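Local atomic coordinates of protein Bug27 (Bordetella pertussis, PDB entry 2QPQ), a protein that probably binds a small solute, plausibly a carboxylate, in the periplasm as the extracytoplasmic receptor of a tripartite tricarboxylate-type transporter. Residues 24-29 / 41-46; 12-15 / 21-24. One frame throughout, in Å; residues are numbered along the deposited sequence.

In the fold
From the N terminus, strand 10-14 runs into the loop 16-20, and contact 2 closes this short loop by laying the strand's end against the first turn of helix 21-35. The same helix carries on into contact 1, which closes the connection 30-40 (helix end and loop 36-40) and brings strand 41-45 back along it. The two contacts follow one another along the chain, sharing Met24, and neither encloses the other. Together they make up a beta-alpha-beta unit whose strands are parallel neighbours, joined for example by a probable hydrogen bond between Val14 N and Glu44 O (2.7 Å). The helix packs over both strands, with the loop end of the unit at a bound citrate.

Contact 1. Residues 24-29 / 41-46; sequences MLARLI and AVVENR
Val43 pushes its two methyls against the side of helix 21-35, between the backbone of Ala26 and the long side chain of Arg27. With CG1 anti to the backbone N (chi1 171°), that branch reaches the side chain of Arg27, and Val43 CG2 rests on the backbone instead, 3.7 Å from Ala26 O. Arg27 CG lies 3.7 Å from Val43 CG1. From there the arginine is extended as far as NE, and a twist at the last torsion (chi4 -83°) turns the guanidinium broadside to the valine. Val43 CG1 consequently stands over the centre of one guanidinium face, 4.0 Å above its plane, and Val43 CG1 also lies 4.2 Å from Ala26 CB. Asn45, two residues further along the same strand, comes to the guanidinium edge near NH2, its side chain crossing that of the arginine at about a right angle and the two flat groups 32° apart. The NE side is held by a salt bridge to Asp23, one turn earlier on the helix. Helix and strand run nearly antiparallel, their axes 8.6 Å apart at closest. The far side of the strand has its own ion pair: Glu44 OE1 takes both Arg46 NE (3.0 Å) and Arg46 NH2 (3.1 Å), side-on and from one face of the carboxylate plane. Asp11 lies close to the other oxygen of Glu44, so Arg46 probably offsets some of the negative charge gathered there. Across the helix-strand interface the chemistry is mixed, with one valine methyl on the helix backbone and the other between Ala26 CB and the arginine. The salt bridge to Asp23 probably helps to hold the guanidinium in this orientation, its charge met by the carboxylate while the aliphatic stem lies along Val43.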
loop_
_atom_site.group_PDB
_atom_site.type_symbol
_atom_site.label_atom_id
_atom_site.label_comp_id
_atom_site.label_asym_id
_atom_site.label_seq_id
_atom_site.Cartn_x
_atom_site.Cartn_y
_atom_site.Cartn_z
ATOM N N MET A 24 8.877 -7.230 1.808
ATOM C CA MET A 24 10.029 -6.850 2.659
ATOM C C MET A 24 9.617 -6.964 4.150
ATOM O O MET A 24 10.335 -7.542 4.978
ATOM C CB MET A 24 10.438 -5.409 2.338
ATOM C CG MET A 24 11.568 -4.856 3.234
ATOM S SD MET A 24 11.047 -4.141 4.811
ATOM C CE MET A 24 10.400 -2.541 4.315
ATOM N N LEU A 25 8.474 -6.376 4.487
ATOM C CA LEU A 25 7.969 -6.435 5.848
ATOM C C LEU A 25 7.628 -7.859 6.305
ATOM O O LEU A 25 7.953 -8.246 7.429
ATOM C CB LEU A 25 6.770 -5.517 5.994
ATOM C CG LEU A 25 6.997 -4.020 5.840
ATOM C CD1 LEU A 25 5.645 -3.308 5.601
ATOM C CD2 LEU A 25 7.742 -3.454 7.097
ATOM N N ALA A 26 6.951 -8.629 5.454
ATOM C CA ALA A 26 6.688 -10.032 5.783
ATOM C C ALA A 26 7.990 -10.799 6.083
ATOM O O ALA A 26 8.083 -11.501 7.089
ATOM C CB ALA A 26 5.844 -10.735 4.660
ATOM N N ARG A 27 9.008 -10.622 5.247
ATOM C CA ARG A 27 10.284 -11.323 5.438
ATOM C C ARG A 27 11.047 -10.808 6.670
ATOM O O ARG A 27 11.704 -11.614 7.369
ATOM C CB ARG A 27 11.141 -11.248 4.144
ATOM C CG ARG A 27 10.488 -12.044 3.042
ATOM C CD ARG A 27 11.250 -12.062 1.752
ATOM N NE ARG A 27 10.501 -12.861 0.765
ATOM C CZ ARG A 27 10.546 -14.183 0.665
ATOM N NH1 ARG A 27 11.331 -14.894 1.493
ATOM N NH2 ARG A 27 9.823 -14.794 -0.273
ATOM N N LEU A 28 10.916 -9.502 6.957
ATOM C CA LEU A 28 11.529 -8.898 8.153
ATOM C C LEU A 28 10.869 -9.500 9.415
ATOM O O LEU A 28 11.570 -9.977 10.337
ATOM C CB LEU A 28 11.443 -7.363 8.106
ATOM C CG LEU A 28 12.004 -6.408 9.189
ATOM C CD1 LEU A 28 13.513 -6.501 9.261
ATOM C CD2 LEU A 28 11.621 -4.979 8.897
ATOM N N ILE A 29 9.537 -9.478 9.450
ATOM C CA ILE A 29 8.768 -10.126 10.525
ATOM C C ILE A 29 9.126 -11.604 10.668
ATOM O O ILE A 29 9.428 -12.074 11.776
ATOM C CB ILE A 29 7.208 -9.941 10.341
ATOM C CG1 ILE A 29 6.798 -8.487 10.526
ATOM C CG2 ILE A 29 6.389 -10.799 11.351
ATOM C CD1 ILE A 29 5.432 -8.165 9.843
ATOM N N ALA A 41 8.776 -19.175 10.726
ATOM C CA ALA A 41 7.703 -18.492 10.050
ATOM C C ALA A 41 8.080 -18.542 8.586
ATOM O O ALA A 41 8.845 -17.681 8.106
ATOM C CB ALA A 41 7.631 -17.059 10.536
ATOM N N VAL A 42 7.601 -19.557 7.880
ATOM C CA VAL A 42 7.861 -19.670 6.448
ATOM C C VAL A 42 7.110 -18.554 5.715
ATOM O O VAL A 42 5.891 -18.420 5.840
ATOM C CB VAL A 42 7.419 -21.030 5.879
ATOM C CG1 VAL A 42 7.627 -21.077 4.319
ATOM C CG2 VAL A 42 8.109 -22.219 6.624
ATOM N N VAL A 43 7.839 -17.777 4.927
ATOM C CA VAL A 43 7.239 -16.708 4.141
ATOM C C VAL A 43 7.207 -17.127 2.683
ATOM O O VAL A 43 8.222 -17.568 2.125
ATOM C CB VAL A 43 8.015 -15.392 4.339
ATOM C CG1 VAL A 43 7.562 -14.291 3.353
ATOM C CG2 VAL A 43 7.907 -14.941 5.803
ATOM N N GLU A 44 6.038 -17.037 2.063
ATOM C CA GLU A 44 5.945 -17.396 0.672
ATOM C C GLU A 44 5.096 -16.384 -0.102
ATOM O O GLU A 44 4.152 -15.829 0.427
ATOM C CB GLU A 44 5.452 -18.843 0.539
ATOM C CG GLU A 44 4.157 -19.106 1.213
ATOM C CD GLU A 44 3.656 -20.519 0.956
ATOM O OE1 GLU A 44 3.721 -21.002 -0.211
ATOM O OE2 GLU A 44 3.166 -21.138 1.908
ATOM N N ASN A 45 5.475 -16.085 -1.330
ATOM C CA ASN A 45 4.702 -15.142 -2.130
ATOM C C ASN A 45 3.698 -15.912 -2.950
ATOM O O ASN A 45 4.063 -16.874 -3.609
ATOM C CB ASN A 45 5.599 -14.284 -3.048
ATOM C CG ASN A 45 6.671 -13.549 -2.279
ATOM O OD1 ASN A 45 6.478 -12.408 -1.828
ATOM N ND2 ASN A 45 7.787 -14.198 -2.095
ATOM N N ARG A 46 2.431 -15.493 -2.866
ATOM C CA ARG A 46 1.375 -16.011 -3.724
ATOM C C ARG A 46 0.630 -14.829 -4.315
ATOM O O ARG A 46 -0.481 -14.528 -3.877
ATOM C CB ARG A 46 0.432 -16.923 -2.899
ATOM C CG ARG A 46 1.156 -18.070 -2.196
ATOM C CD ARG A 46 1.465 -19.245 -3.162
ATOM N NE ARG A 46 1.630 -20.411 -2.335
ATOM C CZ ARG A 46 0.959 -21.546 -2.399
ATOM N NH1 ARG A 46 0.041 -21.798 -3.323
ATOM N NH2 ARG A 46 1.252 -22.446 -1.500
#

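Contact 2. Residues 12-15 / 21-24; sequences IIVT and GTDM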
loop_
_atom_site.group_PDB
_atom_site.type_symbol
_atom_site.label_atom_id
_atom_site.label_comp_id
_atom_site.label_asym_id
_atom_site.label_seq_id
_atom_site.Cartn_x
_atom_site.Cartn_y
_atom_site.Cartn_z
ATOM N N ILE A 12 3.267 -17.687 6.277
ATOM C CA ILE A 12 2.871 -16.306 6.047
ATOM C C ILE A 12 2.797 -16.179 4.531
ATOM O O ILE A 12 3.809 -16.359 3.837
ATOM C CB ILE A 12 3.903 -15.313 6.637
ATOM C CG1 ILE A 12 3.962 -15.422 8.171
ATOM C CG2 ILE A 12 3.611 -13.861 6.223
ATOM C CD1 ILE A 12 5.116 -14.588 8.759
ATOM N N ILE A 13 1.605 -15.888 4.029
ATOM C CA ILE A 13 1.387 -15.859 2.576
ATOM C C ILE A 13 1.381 -14.412 2.163
ATOM O O ILE A 13 0.568 -13.615 2.652
ATOM C CB ILE A 13 0.051 -16.559 2.159
ATOM C CG1 ILE A 13 -0.043 -18.038 2.644
ATOM C CG2 ILE A 13 -0.155 -16.416 0.637
ATOM C CD1 ILE A 13 1.103 -18.910 2.217
ATOM N N VAL A 14 2.344 -14.039 1.322
ATOM C CA VAL A 14 2.469 -12.648 0.900
ATOM C C VAL A 14 1.709 -12.422 -0.416
ATOM O O VAL A 14 1.892 -13.178 -1.351
ATOM C CB VAL A 14 3.953 -12.231 0.736
ATOM C CG1 VAL A 14 4.037 -10.733 0.588
ATOM C CG2 VAL A 14 4.786 -12.696 1.931
ATOM N N THR A 15 0.905 -11.360 -0.465
ATOM C CA THR A 15 -0.029 -11.091 -1.573
ATOM C C THR A 15 0.665 -10.366 -2.706
ATOM O O THR A 15 0.084 -10.167 -3.757
ATOM C CB THR A 15 -1.194 -10.178 -1.110
ATOM O OG1 THR A 15 -0.660 -9.044 -0.396
ATOM C CG2 THR A 15 -2.199 -10.960 -0.241
ATOM N N GLY A 21 7.411 -3.391 -0.702
ATOM C CA GLY A 21 7.387 -3.216 0.761
ATOM C C GLY A 21 6.636 -4.332 1.491
ATOM O O GLY A 21 6.997 -4.704 2.592
ATOM N N THR A 22 5.563 -4.849 0.888
ATOM C CA THR A 22 4.766 -5.885 1.537
ATOM C C THR A 22 5.612 -7.149 1.789
ATOM O O THR A 22 5.626 -7.699 2.899
ATOM C CB THR A 22 3.505 -6.209 0.697
ATOM O OG1 THR A 22 2.785 -4.999 0.484
ATOM C CG2 THR A 22 2.600 -7.180 1.440
ATOM N N ASP A 23 6.347 -7.574 0.763
ATOM C CA ASP A 23 7.228 -8.753 0.874
ATOM C C ASP A 23 8.366 -8.445 1.870
ATOM O O ASP A 23 8.778 -9.288 2.657
ATOM C CB ASP A 23 7.807 -9.081 -0.499
ATOM C CG ASP A 23 8.901 -10.111 -0.439
ATOM O OD1 ASP A 23 8.600 -11.330 -0.489
ATOM O OD2 ASP A 23 10.088 -9.690 -0.354
ATOM N N MET A 24 8.877 -7.230 1.808
ATOM C CA MET A 24 10.029 -6.850 2.659
ATOM C C MET A 24 9.617 -6.964 4.150
ATOM O O MET A 24 10.335 -7.542 4.978
ATOM C CB MET A 24 10.438 -5.409 2.338
ATOM C CG MET A 24 11.568 -4.856 3.234
ATOM S SD MET A 24 11.047 -4.141 4.811
ATOM C CE MET A 24 10.400 -2.541 4.315
#
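This is a buried, essentially apolar contact between the C-terminal end of strand 10-14 and the first turn of helix 21-35, and no hydrogen bond spans it. Val14 supplies the main surface. Its CG1 branch, anti to the backbone N (chi1 -168°), projects onto the helix backbone, 3.8 Å from Asp23 CA and 3.9 Å from Asp23 N. The same methyl meets Thr22 CG2 at 3.9 Å, so a single valine branch fits against both residues. Asp23 joins in through its backbone and the root of its side chain, Val14 CG1 lying 4.3 Å from Asp23 CB. The threonine is divided between two environments: at chi1 -55° its methyl faces the strand, leaving the hydroxyl on another side of the side chain, where it hydrogen-bonds to Asn72 and to a bound citrate. Thr22 CG2 also comes to 4.2 Å from Thr15 OG1, the two side chains crossing at a slant. That hydroxyl of Thr15 is engaged with the backbone oxygen of Met70 on strand 67-72, which anchors the residue just past the end of strand 10-14 to the neighbouring strand. The other branch of Val14, CG2, turns to Ala26 of the same helix and Val43 of strand 41-45; Asn45 also touches the valine. The citrate probably comes from the crystallisation liquor, but it also accepts a hydrogen bond from Gly21 N in the first turn of the helix. The helix dipole and backbone N-H there would favour an anion, consistent with a pocket for a carboxylate ligand. A strand that passes through a short glycine-rich loop into a helix whose N terminus faces the ligand is the opening half of a beta-alpha-beta crossover, an arrangement characteristic of the alpha/beta domains of Venus-flytrap periplasmic binding proteins.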